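Local coordinates for glutathione S-transferase (Agrobacterium tumefaciens, PDB 2YCD), which probably conjugates glutathione to electrophilic compounds, perhaps herbicides among them, and binds S-(p-nitrobenzyl)glutathione in its active-site cleft, at residues K150-L153 with L154-L157; R52-F56 with E57-E61; R210-F213 with K214-F217. All coordinates share one frame; numbering follows the deposited sequence.

Contact 1: K150-L153 with L154-L157; sequences KEQL and LKRL
Gln152 and Arg156, one helical turn apart, meet because each side chain folds. Gln152 leaves with CG opposite its backbone N and then bends at chi2 (59°), while Arg156 bends at its own chi2 (-74°). The glutamine OE1 thereby comes to lie over the centre of one guanidinium face, 3.6 Å from Arg156 CZ, with the amide and guanidinium planes 56° apart. The carbonyl dipole probably favours the cation there, although OE1 lies above the plane and not in line with the N-H groups; NH1 forms a salt bridge with Glu159. Gln152 NE2 gives a hydrogen bond of 2.9 Å to a water that also accepts from Lys155 NZ at 3.1 Å, and Lys155 too is paired with Glu159. Long polar chains suit this flank, which meets Gln72, a ligand-pocket residue of the second subunit, with the Arg156 side chain about 5 Å from a bound S-(p-nitrobenzyl)glutathione. Leucine suits the inner flank, where Leu153 CD1 packs 3.9 Å from Leu157 CG. Within helix 142-164 of the helical C-terminal domain of the glutathione transferase fold, Leu153 rests on Ile126 and Phe129 of helix 105-135, Leu157 touches Ile193 and Tyr197, and Arg156 packs on Thr121.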
# COMPACT_ATOMS: atom_id res chain seq x y z
N LYS A 150 17.35 4.41 9.39
CA LYS A 150 18.01 5.20 8.36
C LYS A 150 18.78 4.31 7.39
O LYS A 150 18.76 4.53 6.17
CB LYS A 150 18.94 6.28 8.97
CG LYS A 150 19.45 7.30 7.95
CD LYS A 150 20.40 8.31 8.57
CE LYS A 150 20.83 9.34 7.54
NZ LYS A 150 21.69 10.41 8.12
N GLU A 151 19.46 3.30 7.91
CA GLU A 151 20.20 2.38 7.04
C GLU A 151 19.27 1.66 6.06
O GLU A 151 19.56 1.57 4.87
CB GLU A 151 21.00 1.38 7.87
CG GLU A 151 21.82 0.39 7.05
CD GLU A 151 22.55 -0.62 7.92
OE1 GLU A 151 22.33 -0.64 9.15
OE2 GLU A 151 23.35 -1.40 7.37
N GLN A 152 18.14 1.17 6.56
CA GLN A 152 17.17 0.51 5.68
C GLN A 152 16.59 1.48 4.64
O GLN A 152 16.37 1.11 3.48
CB GLN A 152 16.06 -0.14 6.50
CG GLN A 152 15.01 -0.81 5.66
CD GLN A 152 15.57 -1.90 4.75
OE1 GLN A 152 15.40 -1.86 3.53
NE2 GLN A 152 16.24 -2.88 5.35
N LEU A 153 16.35 2.73 5.06
CA LEU A 153 15.86 3.74 4.13
C LEU A 153 16.87 4.05 3.01
O LEU A 153 16.51 4.10 1.82
CB LEU A 153 15.46 5.03 4.88
CG LEU A 153 15.11 6.22 3.99
CD1 LEU A 153 13.92 5.90 3.10
CD2 LEU A 153 14.83 7.44 4.85
N LEU A 154 18.13 4.25 3.38
CA LEU A 154 19.14 4.57 2.37
C LEU A 154 19.30 3.43 1.36
O LEU A 154 19.49 3.69 0.18
CB LEU A 154 20.48 4.91 3.03
CG LEU A 154 20.45 6.10 3.99
CD1 LEU A 154 21.85 6.43 4.53
CD2 LEU A 154 19.85 7.32 3.33
N LYS A 155 19.17 2.19 1.81
CA LYS A 155 19.21 1.05 0.90
C LYS A 155 18.06 1.11 -0.13
O LYS A 155 18.27 0.90 -1.32
CB LYS A 155 19.19 -0.25 1.71
CG LYS A 155 19.20 -1.51 0.86
CD LYS A 155 19.41 -2.74 1.73
CE LYS A 155 19.45 -4.01 0.88
NZ LYS A 155 18.13 -4.32 0.25
N ARG A 156 16.84 1.40 0.33
CA ARG A 156 15.70 1.52 -0.58
C ARG A 156 15.85 2.70 -1.54
O ARG A 156 15.47 2.60 -2.71
CB ARG A 156 14.39 1.66 0.20
CG ARG A 156 13.96 0.40 0.90
CD ARG A 156 13.42 -0.65 -0.08
NE ARG A 156 13.02 -1.84 0.66
CZ ARG A 156 13.66 -3.01 0.63
NH1 ARG A 156 14.73 -3.18 -0.13
NH2 ARG A 156 13.19 -4.02 1.36
N LEU A 157 16.41 3.81 -1.07
CA LEU A 157 16.65 4.95 -1.94
C LEU A 157 17.76 4.66 -2.97
O LEU A 157 17.65 5.06 -4.12
CB LEU A 157 16.97 6.22 -1.14
CG LEU A 157 15.85 6.72 -0.20
CD1 LEU A 157 16.30 7.93 0.59
CD2 LEU A 157 14.59 7.08 -0.98
O HOH W 1 16.72 -4.53 3.05

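Contact 2: R52-F56 with E57-E61; sequences RRLSF and EAMKE
Ser55 OG receives the backbone N-H of Ala58 at 3.0 Å (N-H...O angle 156°), the capping bond of an N-cap serine. Its chi1 of 69° sets OG between the residue's own N and carbonyl carbon, from where it turns to the first turn of the helix; the same oxygen lies 3.3 Å from Ala58 CB, and the small methyl suits so close an approach. Ser55 O takes the next amide, Met59 N, at 3.0 Å, so side chain and carbonyl of one residue hold two successive N-H groups. Serine fits here because its short hydroxyl can replace the carbonyl that a preceding turn would have supplied.

Beside this polar pair lies an apolar one: Leu54 CB and Met59 CG stand only 3.5 Å apart, tighter than usual, and Leu54 CD1 is 3.8 Å from the same CG. The two side chains pack where edge strand 50-54 passes into the short helix 56-59 of the thioredoxin-like domain, and the flexible thioether of Met59 belongs to the pocket that binds S-(p-nitrobenzyl)glutathione.

Farther out, Leu54 is fixed by backbone bonds to Val21 and Glu23 and its side chain touches Thr20 and His64. Met59 touches Phe22 and Ile73, both also pocket residues, while its carbonyl oxygen is hydrogen-bonded to His64 ND1.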
# COMPACT_ATOMS: atom_id res chain seq x y z
N ARG A 52 -14.30 19.30 2.46
CA ARG A 52 -14.96 19.39 3.75
C ARG A 52 -13.87 19.34 4.81
O ARG A 52 -13.17 18.34 4.95
CB ARG A 52 -15.95 18.25 3.91
CG ARG A 52 -16.73 18.28 5.21
CD ARG A 52 -18.07 17.54 5.07
NE ARG A 52 -17.90 16.14 4.69
CZ ARG A 52 -17.84 15.14 5.56
NH1 ARG A 52 -17.92 15.39 6.86
NH2 ARG A 52 -17.69 13.89 5.14
N ARG A 53 -13.72 20.44 5.55
CA ARG A 53 -12.67 20.54 6.56
C ARG A 53 -13.12 19.93 7.88
O ARG A 53 -14.21 20.23 8.38
CB ARG A 53 -12.31 22.01 6.79
CG ARG A 53 -11.72 22.72 5.58
CD ARG A 53 -11.57 24.22 5.85
NE ARG A 53 -12.85 24.84 6.18
CZ ARG A 53 -12.99 26.00 6.81
NH1 ARG A 53 -11.92 26.70 7.19
NH2 ARG A 53 -14.20 26.47 7.06
N LEU A 54 -12.29 19.06 8.45
CA LEU A 54 -12.64 18.38 9.69
C LEU A 54 -11.69 18.77 10.81
O LEU A 54 -10.47 18.73 10.64
CB LEU A 54 -12.56 16.86 9.51
CG LEU A 54 -13.52 16.28 8.46
CD1 LEU A 54 -13.37 14.77 8.43
CD2 LEU A 54 -14.95 16.68 8.79
N SER A 55 -12.26 19.14 11.95
CA SER A 55 -11.47 19.33 13.15
C SER A 55 -11.01 17.97 13.65
O SER A 55 -11.58 16.94 13.29
CB SER A 55 -12.30 20.04 14.23
OG SER A 55 -13.34 19.20 14.71
N PHE A 56 -9.98 17.96 14.48
CA PHE A 56 -9.48 16.70 15.03
C PHE A 56 -10.58 15.97 15.80
O PHE A 56 -10.67 14.74 15.76
CB PHE A 56 -8.26 16.94 15.93
CG PHE A 56 -7.09 17.52 15.20
CD1 PHE A 56 -6.47 16.82 14.17
CD2 PHE A 56 -6.59 18.77 15.53
CE1 PHE A 56 -5.39 17.35 13.50
CE2 PHE A 56 -5.51 19.30 14.86
CZ PHE A 56 -4.91 18.59 13.84
N GLU A 57 -11.42 16.73 16.47
CA GLU A 57 -12.54 16.17 17.21
C GLU A 57 -13.60 15.58 16.27
O GLU A 57 -14.14 14.51 16.53
CB GLU A 57 -13.18 17.23 18.11
CG GLU A 57 -12.28 17.71 19.25
CD GLU A 57 -11.12 18.59 18.79
OE1 GLU A 57 -11.24 19.29 17.75
OE2 GLU A 57 -10.08 18.58 19.48
N ALA A 58 -13.89 16.29 15.19
CA ALA A 58 -14.87 15.81 14.21
C ALA A 58 -14.44 14.50 13.55
O ALA A 58 -15.26 13.65 13.24
CB ALA A 58 -15.12 16.88 13.15
N MET A 59 -13.13 14.34 13.34
CA MET A 59 -12.62 13.15 12.67
C MET A 59 -12.82 11.89 13.50
O MET A 59 -12.81 10.78 12.96
CB MET A 59 -11.13 13.33 12.35
CG MET A 59 -10.89 14.38 11.31
SD MET A 59 -9.14 14.61 11.00
CE MET A 59 -8.64 12.95 10.72
N LYS A 60 -13.00 12.08 14.80
CA LYS A 60 -13.16 10.96 15.73
C LYS A 60 -14.62 10.62 16.00
O LYS A 60 -14.92 9.61 16.64
CB LYS A 60 -12.45 11.26 17.04
CG LYS A 60 -10.94 11.40 16.93
CD LYS A 60 -10.36 12.02 18.20
CE LYS A 60 -11.21 11.69 19.41
NZ LYS A 60 -10.74 12.43 20.61
N GLU A 61 -15.54 11.47 15.52
CA GLU A 61 -16.97 11.24 15.73
C GLU A 61 -17.46 10.06 14.90
O GLU A 61 -16.94 9.77 13.82
CB GLU A 61 -17.79 12.49 15.37
CG GLU A 61 -17.36 13.78 16.03
CD GLU A 61 -17.80 13.90 17.48
OE1 GLU A 61 -18.20 12.87 18.08
OE2 GLU A 61 -17.75 15.03 18.01

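Contact 3: R210-F213 with K214-F217; sequences RPAF and KRAF. With PO4 (phosphate ion), chain C.
Hydrogen bonds of the i to i+4 kind tie 210-213 to 214-217: Lys214 N reaches Arg210 O at 3.2 Å, and Phe217 N reaches Phe213 O at 2.8 Å. Among the apolar contacts, Phe213 and Phe217 lie side by side and point the same way, each with CG opposite its backbone N (chi1 -180° and -174°), Phe213 CE1 being 4.0 Å from Phe217 CD2. Phe213 turns its bulk inward, where its ring meets Trp40 edge-to-face.

Charged contacts complete the account. Arg215 NE is paired with Glu43, and its guanidinium folds back with one face over Ala212 CA and Pro211 O; small Ala212 lets it lie close, NH2 3.6 Å from Ala212 CB. Arg210 NE pairs with Glu44, and Lys214 NZ with Asp218. Arg210 also grips a phosphate, probably from the crystallisation liquor: NH2 donates to O4 at 2.8 Å, nearly straight at 166°, with O4 in the guanidinium plane, and NH1 donates to O1 at 3.2 Å. Pro211 has no N-H to give, which costs nothing in the first turn, where backbone N-H groups lack an i-4 carbonyl of the helix. Arg210 at the N-cap and proline next begin helix 211-225, which packs against helix 35-45 of the thioredoxin-like domain in this glutathione transferase.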
# COMPACT_ATOMS: atom_id res chain seq x y z
N ARG A 210 5.11 21.10 -12.06
CA ARG A 210 3.93 20.99 -12.91
C ARG A 210 2.81 21.94 -12.44
O ARG A 210 2.56 22.08 -11.25
CB ARG A 210 3.43 19.55 -12.95
CG ARG A 210 4.44 18.59 -13.56
CD ARG A 210 3.95 17.14 -13.53
NE ARG A 210 2.75 16.91 -14.33
CZ ARG A 210 2.75 16.59 -15.63
NH1 ARG A 210 3.90 16.47 -16.29
NH2 ARG A 210 1.61 16.42 -16.28
N PRO A 211 2.11 22.59 -13.38
CA PRO A 211 1.07 23.54 -12.95
C PRO A 211 -0.03 22.92 -12.09
O PRO A 211 -0.54 23.60 -11.19
CB PRO A 211 0.49 24.06 -14.28
CG PRO A 211 1.54 23.76 -15.30
CD PRO A 211 2.30 22.56 -14.84
N ALA A 212 -0.39 21.67 -12.35
CA ALA A 212 -1.41 21.02 -11.50
C ALA A 212 -0.91 20.83 -10.07
O ALA A 212 -1.71 20.89 -9.14
CB ALA A 212 -1.82 19.66 -12.09
N PHE A 213 0.38 20.57 -9.90
CA PHE A 213 0.93 20.45 -8.55
C PHE A 213 0.76 21.79 -7.82
O PHE A 213 0.32 21.83 -6.66
CB PHE A 213 2.41 20.08 -8.56
CG PHE A 213 3.00 19.95 -7.17
CD1 PHE A 213 3.44 21.07 -6.47
CD2 PHE A 213 3.07 18.70 -6.56
CE1 PHE A 213 3.96 20.92 -5.16
CE2 PHE A 213 3.58 18.56 -5.28
CZ PHE A 213 4.03 19.67 -4.58
N LYS A 214 1.08 22.90 -8.50
CA LYS A 214 0.97 24.21 -7.88
C LYS A 214 -0.48 24.54 -7.55
O LYS A 214 -0.75 25.12 -6.49
CB LYS A 214 1.57 25.29 -8.79
CG LYS A 214 1.36 26.69 -8.24
CD LYS A 214 2.16 27.74 -8.99
CE LYS A 214 1.88 29.12 -8.44
NZ LYS A 214 2.02 29.14 -6.95
N ARG A 215 -1.41 24.18 -8.42
CA ARG A 215 -2.82 24.45 -8.10
C ARG A 215 -3.26 23.67 -6.87
O ARG A 215 -3.96 24.19 -6.00
CB ARG A 215 -3.74 24.17 -9.30
CG ARG A 215 -3.56 25.12 -10.49
CD ARG A 215 -4.61 24.95 -11.56
NE ARG A 215 -4.67 23.61 -12.15
CZ ARG A 215 -3.99 23.21 -13.22
NH1 ARG A 215 -3.18 24.05 -13.86
NH2 ARG A 215 -4.13 21.97 -13.69
N ALA A 216 -2.87 22.41 -6.78
CA ALA A 216 -3.18 21.61 -5.59
C ALA A 216 -2.50 22.16 -4.34
O ALA A 216 -3.12 22.25 -3.29
CB ALA A 216 -2.81 20.15 -5.83
N PHE A 217 -1.23 22.51 -4.45
CA PHE A 217 -0.48 23.02 -3.32
C PHE A 217 -1.07 24.33 -2.81
O PHE A 217 -1.21 24.52 -1.60
CB PHE A 217 1.00 23.21 -3.70
CG PHE A 217 1.87 23.59 -2.54
CD1 PHE A 217 2.01 24.91 -2.16
CD2 PHE A 217 2.55 22.61 -1.83
CE1 PHE A 217 2.81 25.25 -1.06
CE2 PHE A 217 3.35 22.94 -0.75
CZ PHE A 217 3.48 24.26 -0.38
P PO4 C . 2.86 16.59 -19.94
O1 PO4 C . 4.28 16.75 -19.47
O2 PO4 C . 2.20 17.96 -20.01
O3 PO4 C . 2.81 15.96 -21.31
O4 PO4 C . 2.08 15.71 -18.98

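How the contacts relate
Along the chain contact 2 comes first, then contact 1, then contact 3. Contact 2 lies in the N-terminal thioredoxin-like domain, where edge strand 50-54 passes into helix 56-59; contact 1 lies on helix 142-164 of the helical C-terminal domain, and contact 3 opens the last helix, 211-225, which returns to helix 35-45 and so joins the two halves of the chain. The centres of contacts 1 and 2 are about 35 Å apart, those of 1 and 3 about 29 Å and those of 2 and 3 about 26 Å; none touches another. Contact 2 supplies Met59 to the ligand pocket, Arg156 of contact 1 comes within about 5 Å of a bound ligand, and contact 3 stands farther off.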